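Local coordinates for core protein VP4 (Bluetongue virus, PDB 2JHP) that caps viral messenger RNA inside the bluetongue virus core, carrying several capping activities in one elongated chain, at residues E3-S15 with H65-Q77. Sequence-based numbering, arbitrary orientation.
Sequences EPHAVLYVTNELS and HGFIFISTHKNVQ
The ring of Phe67 has CG1 of Val7 over one face, a CH-pi contact 3.8 Å from the ring centroid and 17° off the normal. CG1 stands anti to the backbone N of Val7, and the Phe67 side chain leans in so that its ring face meets this methyl. Along its CD2-CE2 side the same ring meets Tyr9, whose CB lies 3.5 Å from Phe67 CD2; the two ring planes are inclined at 36°. Phe69 CD2 approaches Tyr9 CD2 obliquely. Over one face of the His73 imidazole, displaced toward its rim, lie Glu13 OE2 and Thr72 OG1.

Glu13 joins the loops that follow the two strands. Glu13 OE2 accepts from Thr72 N at 3.0 Å, nearly along its C-O axis. Thr72 OG1 also donates to it, 2.7 Å from Glu13 OE2, from above the carboxylate plane. The other oxygen, OE1, takes the hydroxyl of Thr11 on its syn side, so both oxygens are engaged and the carboxylate's rotation is restrained. Ser71 OG lies 2.8 Å from Thr11 OG1 and accepts from His73 N, forming an ST turn.

Before these loops, strands 7-10 and 67-71 run parallel with a 29° twist. The alternating bonds Val7 N to Gly66 O, Ile68 N to Val7 O, Tyr9 N to Ile68 O and Ile70 N to Tyr9 O fix the register. On the face opposite the aromatic side chains, Ile70 CD1 reaches Leu8 CB at 3.9 Å.

Strand 7-10 is central in a five-stranded parallel sheet and 67-71 lies next to it, with 48-51 beyond the former and 87-88 beyond the latter. Helix 59-64, ending in a Schellman motif at Gly66, covers Phe67 and Phe69; Arg110 and Phe102 of helix 99-112 cover the Leu8, Val10 and Ile68 face.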
loop_
_atom_site.group_PDB
_atom_site.type_symbol
_atom_site.label_atom_id
_atom_site.label_comp_id
_atom_site.label_asym_id
_atom_site.label_seq_id
_atom_site.Cartn_x
_atom_site.Cartn_y
_atom_site.Cartn_z
ATOM N N GLU A 3 3.287 21.675 7.891
ATOM C CA GLU A 3 2.578 22.899 7.592
ATOM C C GLU A 3 1.455 22.649 6.561
ATOM O O GLU A 3 0.482 23.414 6.547
ATOM C CB GLU A 3 3.569 23.958 7.066
ATOM C CG GLU A 3 4.332 24.732 8.139
ATOM C CD GLU A 3 3.834 26.166 8.316
ATOM O OE1 GLU A 3 2.599 26.376 8.317
ATOM O OE2 GLU A 3 4.686 27.086 8.461
ATOM N N PRO A 4 1.569 21.606 5.709
ATOM C CA PRO A 4 0.438 21.406 4.808
ATOM C C PRO A 4 -0.842 21.193 5.602
ATOM O O PRO A 4 -0.822 20.544 6.652
ATOM C CB PRO A 4 0.805 20.140 4.012
ATOM C CG PRO A 4 2.310 20.042 4.147
ATOM C CD PRO A 4 2.620 20.598 5.505
ATOM N N HIS A 5 -1.931 21.774 5.110
ATOM C CA HIS A 5 -3.214 21.701 5.782
ATOM C C HIS A 5 -4.320 21.365 4.779
ATOM O O HIS A 5 -4.229 21.707 3.604
ATOM C CB HIS A 5 -3.517 23.018 6.490
ATOM C CG HIS A 5 -3.785 24.158 5.555
ATOM N ND1 HIS A 5 -2.832 25.111 5.251
ATOM C CD2 HIS A 5 -4.886 24.482 4.830
ATOM C CE1 HIS A 5 -3.343 25.984 4.399
ATOM N NE2 HIS A 5 -4.585 25.624 4.125
ATOM N N ALA A 6 -5.355 20.687 5.258
ATOM C CA ALA A 6 -6.549 20.431 4.475
ATOM C C ALA A 6 -7.521 21.584 4.672
ATOM O O ALA A 6 -7.590 22.168 5.767
ATOM C CB ALA A 6 -7.185 19.123 4.909
ATOM N N VAL A 7 -8.246 21.932 3.629
ATOM C CA VAL A 7 -9.351 22.830 3.795
ATOM C C VAL A 7 -10.586 21.950 4.029
ATOM O O VAL A 7 -11.061 21.250 3.125
ATOM C CB VAL A 7 -9.527 23.772 2.563
ATOM C CG1 VAL A 7 -10.761 24.657 2.712
ATOM C CG2 VAL A 7 -8.283 24.631 2.366
ATOM N N LEU A 8 -11.075 21.957 5.268
ATOM C CA LEU A 8 -12.192 21.129 5.650
ATOM C C LEU A 8 -13.462 21.865 5.284
ATOM O O LEU A 8 -14.007 22.658 6.066
ATOM C CB LEU A 8 -12.134 20.786 7.139
ATOM C CG LEU A 8 -10.855 20.158 7.697
ATOM C CD1 LEU A 8 -10.953 19.940 9.229
ATOM C CD2 LEU A 8 -10.522 18.851 6.979
ATOM N N TYR A 9 -13.914 21.605 4.066
ATOM C CA TYR A 9 -15.068 22.292 3.530
ATOM C C TYR A 9 -16.359 21.574 3.897
ATOM O O TYR A 9 -16.520 20.370 3.649
ATOM C CB TYR A 9 -14.952 22.460 2.016
ATOM C CG TYR A 9 -16.215 22.986 1.366
ATOM C CD1 TYR A 9 -16.396 24.354 1.150
ATOM C CD2 TYR A 9 -17.234 22.110 0.970
ATOM C CE1 TYR A 9 -17.564 24.836 0.553
ATOM C CE2 TYR A 9 -18.398 22.578 0.373
ATOM C CZ TYR A 9 -18.556 23.938 0.162
ATOM O OH TYR A 9 -19.708 24.392 -0.420
ATOM N N VAL A 10 -17.282 22.336 4.471
ATOM C CA VAL A 10 -18.599 21.817 4.837
ATOM C C VAL A 10 -19.701 22.547 4.075
ATOM O O VAL A 10 -19.566 23.734 3.758
ATOM C CB VAL A 10 -18.844 21.902 6.366
ATOM C CG1 VAL A 10 -17.729 21.182 7.119
ATOM C CG2 VAL A 10 -18.954 23.357 6.831
ATOM N N THR A 11 -20.781 21.827 3.777
ATOM C CA THR A 11 -21.941 22.405 3.102
ATOM C C THR A 11 -22.799 23.202 4.086
ATOM O O THR A 11 -22.578 23.157 5.300
ATOM C CB THR A 11 -22.785 21.335 2.370
ATOM O OG1 THR A 11 -23.254 20.351 3.304
ATOM C CG2 THR A 11 -21.960 20.654 1.293
ATOM N N ASN A 12 -23.781 23.919 3.550
ATOM C CA ASN A 12 -24.486 24.961 4.295
ATOM C C ASN A 12 -25.221 24.517 5.555
ATOM O O ASN A 12 -25.180 25.218 6.570
ATOM C CB ASN A 12 -25.424 25.742 3.365
ATOM C CG ASN A 12 -24.669 26.608 2.369
ATOM O OD1 ASN A 12 -24.787 26.428 1.156
ATOM N ND2 ASN A 12 -23.875 27.545 2.881
ATOM N N GLU A 13 -25.871 23.354 5.495
ATOM C CA GLU A 13 -26.682 22.857 6.617
ATOM C C GLU A 13 -25.825 22.558 7.847
ATOM O O GLU A 13 -26.344 22.312 8.934
ATOM C CB GLU A 13 -27.508 21.623 6.198
ATOM C CG GLU A 13 -26.778 20.269 6.246
ATOM C CD GLU A 13 -25.752 20.038 5.121
ATOM O OE1 GLU A 13 -25.484 20.949 4.301
ATOM O OE2 GLU A 13 -25.201 18.917 5.062
ATOM N N LEU A 14 -24.510 22.620 7.658
ATOM C CA LEU A 14 -23.528 22.153 8.624
ATOM C C LEU A 14 -22.698 23.334 9.118
ATOM O O LEU A 14 -22.132 23.300 10.215
ATOM C CB LEU A 14 -22.618 21.142 7.923
ATOM C CG LEU A 14 -22.277 19.765 8.498
ATOM C CD1 LEU A 14 -23.496 19.029 9.006
ATOM C CD2 LEU A 14 -21.586 18.931 7.434
ATOM N N SER A 15 -22.655 24.377 8.291
ATOM C CA SER A 15 -21.829 25.570 8.501
ATOM C C SER A 15 -21.910 26.211 9.893
ATOM O O SER A 15 -20.928 26.780 10.371
ATOM C CB SER A 15 -22.173 26.616 7.440
ATOM O OG SER A 15 -21.704 27.898 7.814
ATOM N N HIS A 65 -5.915 23.016 -3.585
ATOM C CA HIS A 65 -6.091 23.841 -2.399
ATOM C C HIS A 65 -6.117 23.044 -1.094
ATOM O O HIS A 65 -6.038 23.629 -0.012
ATOM C CB HIS A 65 -7.373 24.663 -2.522
ATOM C CG HIS A 65 -7.198 25.917 -3.307
ATOM N ND1 HIS A 65 -6.565 27.031 -2.794
ATOM C CD2 HIS A 65 -7.555 26.234 -4.574
ATOM C CE1 HIS A 65 -6.544 27.980 -3.713
ATOM N NE2 HIS A 65 -7.143 27.523 -4.799
ATOM N N GLY A 66 -6.234 21.724 -1.203
ATOM C CA GLY A 66 -6.377 20.861 -0.041
ATOM C C GLY A 66 -7.799 20.637 0.458
ATOM O O GLY A 66 -7.989 20.289 1.613
ATOM N N PHE A 67 -8.794 20.814 -0.407
ATOM C CA PHE A 67 -10.213 20.623 -0.055
ATOM C C PHE A 67 -10.620 19.186 0.256
ATOM O O PHE A 67 -10.275 18.247 -0.477
ATOM C CB PHE A 67 -11.115 21.145 -1.163
ATOM C CG PHE A 67 -11.515 22.558 -0.984
ATOM C CD1 PHE A 67 -10.575 23.583 -1.077
ATOM C CD2 PHE A 67 -12.837 22.890 -0.730
ATOM C CE1 PHE A 67 -10.948 24.918 -0.916
ATOM C CE2 PHE A 67 -13.220 24.225 -0.566
ATOM C CZ PHE A 67 -12.268 25.236 -0.659
ATOM N N ILE A 68 -11.353 19.038 1.357
ATOM C CA ILE A 68 -12.029 17.809 1.714
ATOM C C ILE A 68 -13.489 18.188 1.884
ATOM O O ILE A 68 -13.814 19.174 2.563
ATOM C CB ILE A 68 -11.458 17.198 3.012
ATOM C CG1 ILE A 68 -10.078 16.595 2.737
ATOM C CG2 ILE A 68 -12.415 16.141 3.627
ATOM C CD1 ILE A 68 -9.335 16.096 4.021
ATOM N N PHE A 69 -14.364 17.403 1.266
ATOM C CA PHE A 69 -15.773 17.753 1.188
ATOM C C PHE A 69 -16.574 16.985 2.231
ATOM O O PHE A 69 -16.597 15.754 2.234
ATOM C CB PHE A 69 -16.286 17.537 -0.240
ATOM C CG PHE A 69 -15.462 18.247 -1.284
ATOM C CD1 PHE A 69 -14.338 17.646 -1.837
ATOM C CD2 PHE A 69 -15.793 19.531 -1.699
ATOM C CE1 PHE A 69 -13.569 18.317 -2.801
ATOM C CE2 PHE A 69 -15.027 20.195 -2.657
ATOM C CZ PHE A 69 -13.920 19.587 -3.205
ATOM N N ILE A 70 -17.195 17.737 3.137
ATOM C CA ILE A 70 -17.950 17.167 4.251
ATOM C C ILE A 70 -19.405 17.628 4.187
ATOM O O ILE A 70 -19.671 18.825 4.067
ATOM C CB ILE A 70 -17.345 17.580 5.618
ATOM C CG1 ILE A 70 -15.865 17.203 5.713
ATOM C CG2 ILE A 70 -18.104 16.946 6.763
ATOM C CD1 ILE A 70 -14.940 18.382 5.778
ATOM N N SER A 71 -20.343 16.684 4.271
ATOM C CA SER A 71 -21.778 17.009 4.239
ATOM C C SER A 71 -22.650 15.883 4.784
ATOM O O SER A 71 -22.181 14.759 4.967
ATOM C CB SER A 71 -22.231 17.327 2.804
ATOM O OG SER A 71 -23.615 17.648 2.756
ATOM N N THR A 72 -23.920 16.198 5.038
ATOM C CA THR A 72 -24.926 15.173 5.298
ATOM C C THR A 72 -25.378 14.569 3.969
ATOM O O THR A 72 -25.671 13.374 3.891
ATOM C CB THR A 72 -26.157 15.713 6.085
ATOM O OG1 THR A 72 -26.793 16.767 5.348
ATOM C CG2 THR A 72 -25.746 16.223 7.467
ATOM N N HIS A 73 -25.406 15.406 2.930
ATOM C CA HIS A 73 -25.848 15.019 1.583
ATOM C C HIS A 73 -24.837 14.098 0.876
ATOM O O HIS A 73 -23.678 14.010 1.279
ATOM C CB HIS A 73 -26.146 16.270 0.736
ATOM C CG HIS A 73 -27.065 17.256 1.404
ATOM N ND1 HIS A 73 -26.746 18.591 1.544
ATOM C CD2 HIS A 73 -28.288 17.101 1.971
ATOM C CE1 HIS A 73 -27.732 19.214 2.165
ATOM N NE2 HIS A 73 -28.678 18.333 2.437
ATOM N N LYS A 74 -25.279 13.404 -0.172
ATOM C CA LYS A 74 -24.426 12.425 -0.855
ATOM C C LYS A 74 -23.273 13.065 -1.633
ATOM O O LYS A 74 -22.180 12.501 -1.704
ATOM C CB LYS A 74 -25.244 11.522 -1.783
ATOM C CG LYS A 74 -24.600 10.148 -2.018
ATOM C CD LYS A 74 -25.005 9.505 -3.355
ATOM C CE LYS A 74 -24.113 9.966 -4.519
ATOM N NZ LYS A 74 -22.709 9.463 -4.438
ATOM N N ASN A 75 -23.517 14.233 -2.223
ATOM C CA ASN A 75 -22.492 14.902 -3.030
ATOM C C ASN A 75 -22.627 16.415 -3.115
ATOM O O ASN A 75 -23.595 16.989 -2.620
ATOM C CB ASN A 75 -22.412 14.292 -4.433
ATOM C CG ASN A 75 -23.757 14.162 -5.088
ATOM O OD1 ASN A 75 -24.569 15.089 -5.067
ATOM N ND2 ASN A 75 -24.002 13.007 -5.688
ATOM N N VAL A 76 -21.640 17.043 -3.749
ATOM C CA VAL A 76 -21.623 18.488 -3.943
ATOM C C VAL A 76 -21.383 18.806 -5.430
ATOM O O VAL A 76 -20.646 18.089 -6.121
ATOM C CB VAL A 76 -20.611 19.201 -2.961
ATOM C CG1 VAL A 76 -19.157 18.974 -3.363
ATOM C CG2 VAL A 76 -20.912 20.694 -2.826
ATOM N N GLN A 77 -22.040 19.857 -5.914
ATOM C CA GLN A 77 -21.920 20.278 -7.304
ATOM C C GLN A 77 -20.731 21.218 -7.514
ATOM O O GLN A 77 -20.736 22.361 -7.054
ATOM C CB GLN A 77 -23.212 20.945 -7.785
ATOM C CG GLN A 77 -23.159 21.402 -9.233
ATOM C CD GLN A 77 -23.102 20.241 -10.204
ATOM O OE1 GLN A 77 -24.124 19.593 -10.474
ATOM N NE2 GLN A 77 -21.916 19.979 -10.752
#